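Long-range contacts in periplasmic protein TorT (PDB 3O1I), which probably binds a small ligand in the periplasm and helps a sensor kinase respond to trimethylamine N-oxide: residues E6-I11 with V36-L41; Y25-E30 with L255-A260; M249-R254 with I290-S295. One frame throughout, in Å; residues are numbered along the deposited sequence.

Contact 1: residues E6-I11 with V36-L41; sequences EKICAI and VNLRVL
I8 and N37 begin the well-formed part of the pairing between E6-I11 and V36-L41, with I8 N giving its hydrogen to N37 O at 2.9 Å. Two residues on, A10 is held from both of its peptide sides: A10 N donates to R39 O at 3.0 Å, and A10 O accepts from L41 N. This is the parallel pattern, in which one residue bonds to the two neighbours of the residue beside it, here V40. The short strand axes diverge by 23°.

The side chain of I8 spans two partners. Its CB lies 3.8 Å from N37 O, and CG2 meets L38 CD2 at 3.6 Å, the two side chains crossing at about a right angle. With CG1 anti to the carbonyl carbon (chi1 -66°) and CD1 carried on in an extended chain (chi2 177°), the tip reaches V36, CD1 lying 3.8 Å from V36 CB. A10 shares this face. Its CB touches both L38 CD2 and V40 CG1, and being small it lets M27 of helix 18-32 pack against it, while A31 of that helix touches V36 and L38.

The other face carries K7, C9 and I11. I11 runs beside L41, pointing the same way, with CD1 3.5 Å from L41 CB. K7 and N37 also lie side by side, K7 CD 3.4 Å from N37 ND2; K7 NZ goes on to bond W62 O and makes a cation-pi contact with that indole. C9 forms a disulfide with C59, tying the strand to helix 49-62. Joined through helix 18-32, the two strands form the opening beta-alpha-beta crossover of a Rossmann-like domain, with strand 37-42 at the edge of its parallel sheet, as in the periplasmic binding proteins related to LacI.

Contact 2: residues Y25-E30 with L255-A260; sequences YGMVSE and LSVMQA
On the helix whose M27 and E30 meet V257, one carbonyl oxygen is gripped twice: Y25 O accepts from S29 OG at 2.8 Å and from the backbone S29 N at 2.9 Å. A serine suits this place because its short side chain can fold back on the preceding turn. The hydroxyl comes in at a C=O...OG angle of 145°, and S29 OG also sits above the centre of the Y25 ring, which has Y299 against it edge-to-face.

Across to L255-A260 there is no hydrogen bond, and the contact is made by side-chain packing. V257 points toward the other helix, and its two methyls part to different residues of it. With CG1 anti to its backbone N (chi1 168°), that methyl is turned to the backbone of E30, while CG2 goes to M27, 3.5 Å from M27 CB. A beta-branched residue can serve both neighbours without a long chain. The two helix segments run in broadly the same direction, their axes 45° apart and 8.4 Å at closest approach. They lie on one face of the parallel sheet of the N-terminal domain, in the layered alpha/beta fold of periplasmic binding proteins: M27 reaches Y12 of strand 7-12, S256 rests on I68 of strand 66-69, and A260 rests on F91 of strand 90-92.

The flexible, unbranched chain of M27 suits a place packed against both sheet and helix. It bends at its last torsion, and its CE lies 3.8 Å from S256 CB. E30 offers its aliphatic part instead: E30 CG approaches V257 CB at 3.7 Å, the two side chains crossing obliquely, and the chain bends after CG. Its carboxylate has R254, about one turn earlier on the helix of V257, as a partner, though E30 OE1 and R254 NH1 form only a long, weak ion pair.

Contact 3: residues M249-R254 with I290-S295; sequences MVQQGR and IEESLS
Q251 and E292 lie side by side and point the same way, Q251 CB 3.5 Å from E292 CB. Q251 has CG anti to its backbone N (chi1 173°) and E292 has CG anti to its carbonyl carbon (chi1 -48°); beyond CG both chains are extended and, being of equal length, bring amide and carboxylate to the same level, their planes 55° apart. Q251 NE2 and E292 OE2 come close, but the angle is too poor to call a hydrogen bond.

Two backbone bonds join the same segments: Q251 N donates to E292 O at 3.1 Å and V250 N to S293 O at 3.3 Å, each donor lying above the plane of its carbonyl. Near the N-terminal end of helix 249-263, peptide N-H groups are thus served by the loop that follows helix 287-291. The loop probably lies near the junction of the two lobes of the binding-protein fold: L294 also packs on H230 and Y233 of helix 230-236, while S22 of helix 18-32 bonds S295 N.

V250 points at the loop, a compact branched residue with its CG2 turned to the S293 carbonyl. M249, bent at chi2, lays SD alongside L294, 3.9 Å from L294 CD2, where a pliant thioether suits an apolar branch.

From the N terminus, contact 1 closes first, bringing strand 37-42 beside strand 7-12 after the connecting helix 18-32. That helix also supplies 25-30 to contact 2, whose partner 255-260 comes more than 220 residues later, after the chain has built the second lobe and returned. Contacts 1 and 2 therefore cross along the chain, and they touch where M27 SD rests 3.7 Å from A10 CB. Contact 3 opens just before 255-260 on the same helix and closes at 290-295, so it crosses contact 2 but follows contact 1 in series. Together they tie sheet edge, returning helix and C-terminal tail; Y25 against V250 joins contacts 2 and 3.

Contact 1: residues E6-I11 with V36-L41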
# COMPACT_ATOMS: atom_id res chain seq x y z
N GLU D 6 41.98 -0.11 -0.91
CA GLU D 6 41.97 -0.35 0.53
C GLU D 6 40.54 -0.59 1.03
O GLU D 6 39.63 0.16 0.68
CB GLU D 6 42.60 0.82 1.28
CG GLU D 6 44.13 0.85 1.22
CD GLU D 6 44.74 1.80 2.24
OE1 GLU D 6 44.35 1.75 3.43
OE2 GLU D 6 45.62 2.59 1.85
N LYS D 7 40.36 -1.61 1.85
CA LYS D 7 39.03 -1.94 2.37
C LYS D 7 38.48 -0.99 3.43
O LYS D 7 38.82 -1.07 4.61
CB LYS D 7 39.03 -3.36 2.92
CG LYS D 7 39.26 -4.45 1.88
CD LYS D 7 37.98 -4.84 1.14
CE LYS D 7 38.21 -6.08 0.27
NZ LYS D 7 36.94 -6.63 -0.30
N ILE D 8 37.62 -0.08 2.98
CA ILE D 8 36.96 0.88 3.85
C ILE D 8 35.46 0.73 3.61
O ILE D 8 34.97 0.96 2.50
CB ILE D 8 37.38 2.32 3.55
CG1 ILE D 8 38.87 2.51 3.89
CG2 ILE D 8 36.52 3.30 4.34
CD1 ILE D 8 39.41 3.88 3.56
N CYS D 9 34.74 0.35 4.66
CA CYS D 9 33.31 0.10 4.61
C CYS D 9 32.51 1.11 5.44
O CYS D 9 32.53 1.07 6.68
CB CYS D 9 33.08 -1.32 5.13
SG CYS D 9 31.65 -2.28 4.55
N ALA D 10 31.80 2.02 4.76
CA ALA D 10 30.99 3.04 5.44
C ALA D 10 29.55 2.57 5.71
O ALA D 10 28.81 2.21 4.80
CB ALA D 10 30.97 4.33 4.62
N ILE D 11 29.18 2.59 6.98
CA ILE D 11 27.86 2.15 7.42
C ILE D 11 26.98 3.27 7.96
O ILE D 11 27.06 3.64 9.14
CB ILE D 11 27.99 1.04 8.50
CG1 ILE D 11 28.80 -0.13 7.93
CG2 ILE D 11 26.62 0.54 8.96
CD1 ILE D 11 28.36 -0.54 6.54
N VAL D 36 41.12 5.04 -2.39
CA VAL D 36 40.76 3.88 -1.58
C VAL D 36 39.60 3.08 -2.16
O VAL D 36 39.04 3.43 -3.20
CB VAL D 36 40.38 4.28 -0.12
CG1 VAL D 36 41.48 5.13 0.49
CG2 VAL D 36 39.05 5.01 -0.11
N ASN D 37 39.28 1.98 -1.48
CA ASN D 37 38.21 1.08 -1.87
C ASN D 37 37.09 1.19 -0.83
O ASN D 37 37.10 0.50 0.20
CB ASN D 37 38.75 -0.35 -1.95
CG ASN D 37 37.66 -1.38 -2.09
OD1 ASN D 37 36.84 -1.31 -2.99
ND2 ASN D 37 37.66 -2.35 -1.18
N LEU D 38 36.14 2.07 -1.10
CA LEU D 38 35.03 2.31 -0.20
C LEU D 38 33.68 1.84 -0.73
O LEU D 38 33.28 2.16 -1.86
CB LEU D 38 34.98 3.81 0.14
CG LEU D 38 33.89 4.42 1.04
CD1 LEU D 38 32.63 4.65 0.23
CD2 LEU D 38 33.63 3.51 2.23
N ARG D 39 32.99 1.06 0.10
CA ARG D 39 31.68 0.55 -0.24
C ARG D 39 30.75 1.08 0.83
O ARG D 39 31.11 1.17 2.00
CB ARG D 39 31.67 -0.98 -0.23
CG ARG D 39 30.43 -1.62 -0.88
CD ARG D 39 30.74 -3.06 -1.30
NE ARG D 39 29.64 -3.72 -2.00
CZ ARG D 39 29.76 -4.90 -2.60
NH1 ARG D 39 30.93 -5.54 -2.60
NH2 ARG D 39 28.72 -5.45 -3.22
N VAL D 40 29.54 1.44 0.41
CA VAL D 40 28.56 1.99 1.32
C VAL D 40 27.31 1.14 1.55
O VAL D 40 26.65 0.72 0.60
CB VAL D 40 28.13 3.38 0.83
CG1 VAL D 40 29.17 4.41 1.22
CG2 VAL D 40 27.98 3.36 -0.70
N LEU D 41 27.01 0.87 2.82
CA LEU D 41 25.83 0.09 3.20
C LEU D 41 24.99 0.92 4.15
O LEU D 41 25.45 1.27 5.25
CB LEU D 41 26.23 -1.21 3.91
CG LEU D 41 27.20 -2.18 3.25
CD1 LEU D 41 27.20 -3.47 4.08
CD2 LEU D 41 26.82 -2.45 1.79

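Contact 2: residues Y25-E30 with L255-A260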
# COMPACT_ATOMS: atom_id res chain seq x y z
N TYR D 25 28.47 12.40 -0.37
CA TYR D 25 29.36 13.07 -1.32
C TYR D 25 30.74 13.25 -0.69
O TYR D 25 31.76 13.23 -1.38
CB TYR D 25 28.78 14.45 -1.66
CG TYR D 25 29.38 15.12 -2.88
CD1 TYR D 25 29.23 14.56 -4.14
CD2 TYR D 25 30.09 16.33 -2.77
CE1 TYR D 25 29.75 15.18 -5.28
CE2 TYR D 25 30.62 16.96 -3.90
CZ TYR D 25 30.45 16.38 -5.16
OH TYR D 25 30.95 16.96 -6.30
N GLY D 26 30.73 13.39 0.63
CA GLY D 26 31.96 13.60 1.38
C GLY D 26 32.89 12.41 1.45
O GLY D 26 34.10 12.56 1.35
N MET D 27 32.32 11.22 1.66
CA MET D 27 33.11 10.00 1.73
C MET D 27 33.40 9.54 0.31
O MET D 27 34.48 9.04 0.03
CB MET D 27 32.33 8.93 2.48
CG MET D 27 31.99 9.35 3.88
SD MET D 27 31.11 8.07 4.74
CE MET D 27 32.29 7.64 6.05
N VAL D 28 32.43 9.71 -0.57
CA VAL D 28 32.59 9.31 -1.95
C VAL D 28 33.72 10.08 -2.61
O VAL D 28 34.70 9.50 -3.06
CB VAL D 28 31.32 9.55 -2.75
CG1 VAL D 28 31.60 9.34 -4.23
CG2 VAL D 28 30.25 8.62 -2.29
N SER D 29 33.56 11.39 -2.68
CA SER D 29 34.57 12.24 -3.31
C SER D 29 35.94 12.14 -2.64
O SER D 29 36.96 12.25 -3.31
CB SER D 29 34.09 13.69 -3.29
OG SER D 29 32.81 13.79 -3.89
N GLU D 30 35.96 11.92 -1.33
CA GLU D 30 37.21 11.79 -0.59
C GLU D 30 37.76 10.37 -0.67
O GLU D 30 38.75 10.03 -0.02
CB GLU D 30 37.00 12.18 0.88
CG GLU D 30 38.28 12.25 1.70
CD GLU D 30 39.23 13.32 1.22
OE1 GLU D 30 39.54 13.36 0.01
OE2 GLU D 30 39.68 14.14 2.05
N LEU D 255 36.33 13.91 6.13
CA LEU D 255 37.07 13.72 7.36
C LEU D 255 37.17 12.24 7.77
O LEU D 255 38.26 11.75 8.03
CB LEU D 255 36.43 14.57 8.47
CG LEU D 255 36.89 14.43 9.92
CD1 LEU D 255 38.39 14.19 10.00
CD2 LEU D 255 36.48 15.70 10.69
N SER D 256 36.03 11.54 7.81
CA SER D 256 36.02 10.12 8.19
C SER D 256 36.81 9.25 7.23
O SER D 256 37.54 8.36 7.65
CB SER D 256 34.58 9.61 8.28
OG SER D 256 34.22 9.36 9.63
N VAL D 257 36.66 9.50 5.93
CA VAL D 257 37.41 8.73 4.94
C VAL D 257 38.90 8.87 5.24
O VAL D 257 39.61 7.89 5.43
CB VAL D 257 37.17 9.26 3.52
CG1 VAL D 257 38.18 8.65 2.57
CG2 VAL D 257 35.77 8.93 3.07
N MET D 258 39.35 10.12 5.28
CA MET D 258 40.75 10.43 5.55
C MET D 258 41.21 9.75 6.82
O MET D 258 42.23 9.06 6.82
CB MET D 258 40.94 11.94 5.68
CG MET D 258 42.35 12.35 6.05
SD MET D 258 42.34 13.63 7.31
CE MET D 258 42.16 12.64 8.84
N GLN D 259 40.47 9.94 7.91
CA GLN D 259 40.83 9.32 9.18
C GLN D 259 41.24 7.85 9.04
O GLN D 259 42.33 7.46 9.47
CB GLN D 259 39.68 9.42 10.19
CG GLN D 259 39.35 10.82 10.68
CD GLN D 259 38.67 10.79 12.03
OE1 GLN D 259 37.72 10.03 12.24
NE2 GLN D 259 39.14 11.61 12.95
N ALA D 260 40.37 7.04 8.45
CA ALA D 260 40.67 5.62 8.28
C ALA D 260 41.76 5.39 7.24
O ALA D 260 42.62 4.53 7.43
CB ALA D 260 39.41 4.86 7.90

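Contact 3: residues M249-R254 with I290-S295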
# COMPACT_ATOMS: atom_id res chain seq x y z
N MET D 249 28.54 19.20 6.13
CA MET D 249 28.38 17.76 6.02
C MET D 249 29.34 17.10 5.03
O MET D 249 30.09 16.19 5.38
CB MET D 249 26.93 17.43 5.63
CG MET D 249 25.86 18.01 6.55
SD MET D 249 25.15 19.54 5.96
CE MET D 249 24.83 20.38 7.48
N VAL D 250 29.30 17.57 3.78
CA VAL D 250 30.18 17.03 2.74
C VAL D 250 31.58 16.86 3.29
O VAL D 250 32.23 15.84 3.06
CB VAL D 250 30.25 17.95 1.52
CG1 VAL D 250 31.30 17.43 0.55
CG2 VAL D 250 28.90 18.03 0.84
N GLN D 251 32.05 17.85 4.03
CA GLN D 251 33.38 17.78 4.62
C GLN D 251 33.43 16.80 5.79
O GLN D 251 34.44 16.13 5.99
CB GLN D 251 33.83 19.16 5.09
CG GLN D 251 35.13 19.17 5.86
CD GLN D 251 35.66 20.57 6.07
OE1 GLN D 251 35.12 21.34 6.86
NE2 GLN D 251 36.71 20.92 5.34
N GLN D 252 32.34 16.73 6.56
CA GLN D 252 32.28 15.83 7.71
C GLN D 252 32.47 14.41 7.22
O GLN D 252 32.89 13.53 7.98
CB GLN D 252 30.94 15.98 8.44
CG GLN D 252 31.06 15.73 9.93
CD GLN D 252 29.85 16.18 10.71
OE1 GLN D 252 29.27 17.23 10.43
NE2 GLN D 252 29.46 15.39 11.72
N GLY D 253 32.17 14.20 5.95
CA GLY D 253 32.34 12.89 5.36
C GLY D 253 33.80 12.67 5.02
O GLY D 253 34.41 11.69 5.46
N ARG D 254 34.35 13.59 4.23
CA ARG D 254 35.76 13.52 3.82
C ARG D 254 36.62 13.23 5.04
O ARG D 254 37.52 12.39 4.99
CB ARG D 254 36.19 14.85 3.19
CG ARG D 254 35.52 15.19 1.86
CD ARG D 254 35.78 16.64 1.47
NE ARG D 254 35.22 17.00 0.17
CZ ARG D 254 35.65 16.52 -1.00
NH1 ARG D 254 36.65 15.65 -1.02
NH2 ARG D 254 35.08 16.90 -2.14
N ILE D 290 29.54 26.37 1.49
CA ILE D 290 28.39 25.55 1.16
C ILE D 290 28.83 24.34 0.35
O ILE D 290 28.07 23.40 0.17
CB ILE D 290 27.34 26.30 0.33
CG1 ILE D 290 27.89 26.60 -1.06
CG2 ILE D 290 26.91 27.56 1.07
CD1 ILE D 290 26.81 26.94 -2.08
N GLU D 291 30.07 24.37 -0.13
CA GLU D 291 30.58 23.25 -0.91
C GLU D 291 30.95 22.10 0.02
O GLU D 291 30.83 20.94 -0.35
CB GLU D 291 31.82 23.66 -1.69
CG GLU D 291 32.53 22.49 -2.34
CD GLU D 291 33.86 22.90 -2.95
OE1 GLU D 291 34.72 23.43 -2.21
OE2 GLU D 291 34.05 22.68 -4.17
N GLU D 292 31.40 22.43 1.22
CA GLU D 292 31.77 21.42 2.20
C GLU D 292 30.55 21.16 3.05
O GLU D 292 30.65 20.64 4.17
CB GLU D 292 32.91 21.93 3.08
CG GLU D 292 34.06 22.54 2.32
CD GLU D 292 35.18 22.98 3.24
OE1 GLU D 292 34.91 23.80 4.14
OE2 GLU D 292 36.31 22.49 3.05
N SER D 293 29.39 21.55 2.52
CA SER D 293 28.13 21.37 3.22
C SER D 293 27.09 20.57 2.46
O SER D 293 26.77 19.45 2.86
CB SER D 293 27.54 22.74 3.59
OG SER D 293 27.97 23.14 4.87
N LEU D 294 26.56 21.12 1.37
CA LEU D 294 25.54 20.42 0.62
C LEU D 294 25.95 19.94 -0.75
O LEU D 294 26.42 20.72 -1.57
CB LEU D 294 24.29 21.30 0.49
CG LEU D 294 23.73 21.82 1.81
CD1 LEU D 294 22.53 22.72 1.55
CD2 LEU D 294 23.34 20.65 2.69
N SER D 295 25.75 18.65 -0.99
CA SER D 295 26.07 18.01 -2.26
C SER D 295 25.55 18.75 -3.49
O SER D 295 24.59 19.50 -3.41
CB SER D 295 25.50 16.59 -2.24
OG SER D 295 24.25 16.57 -1.56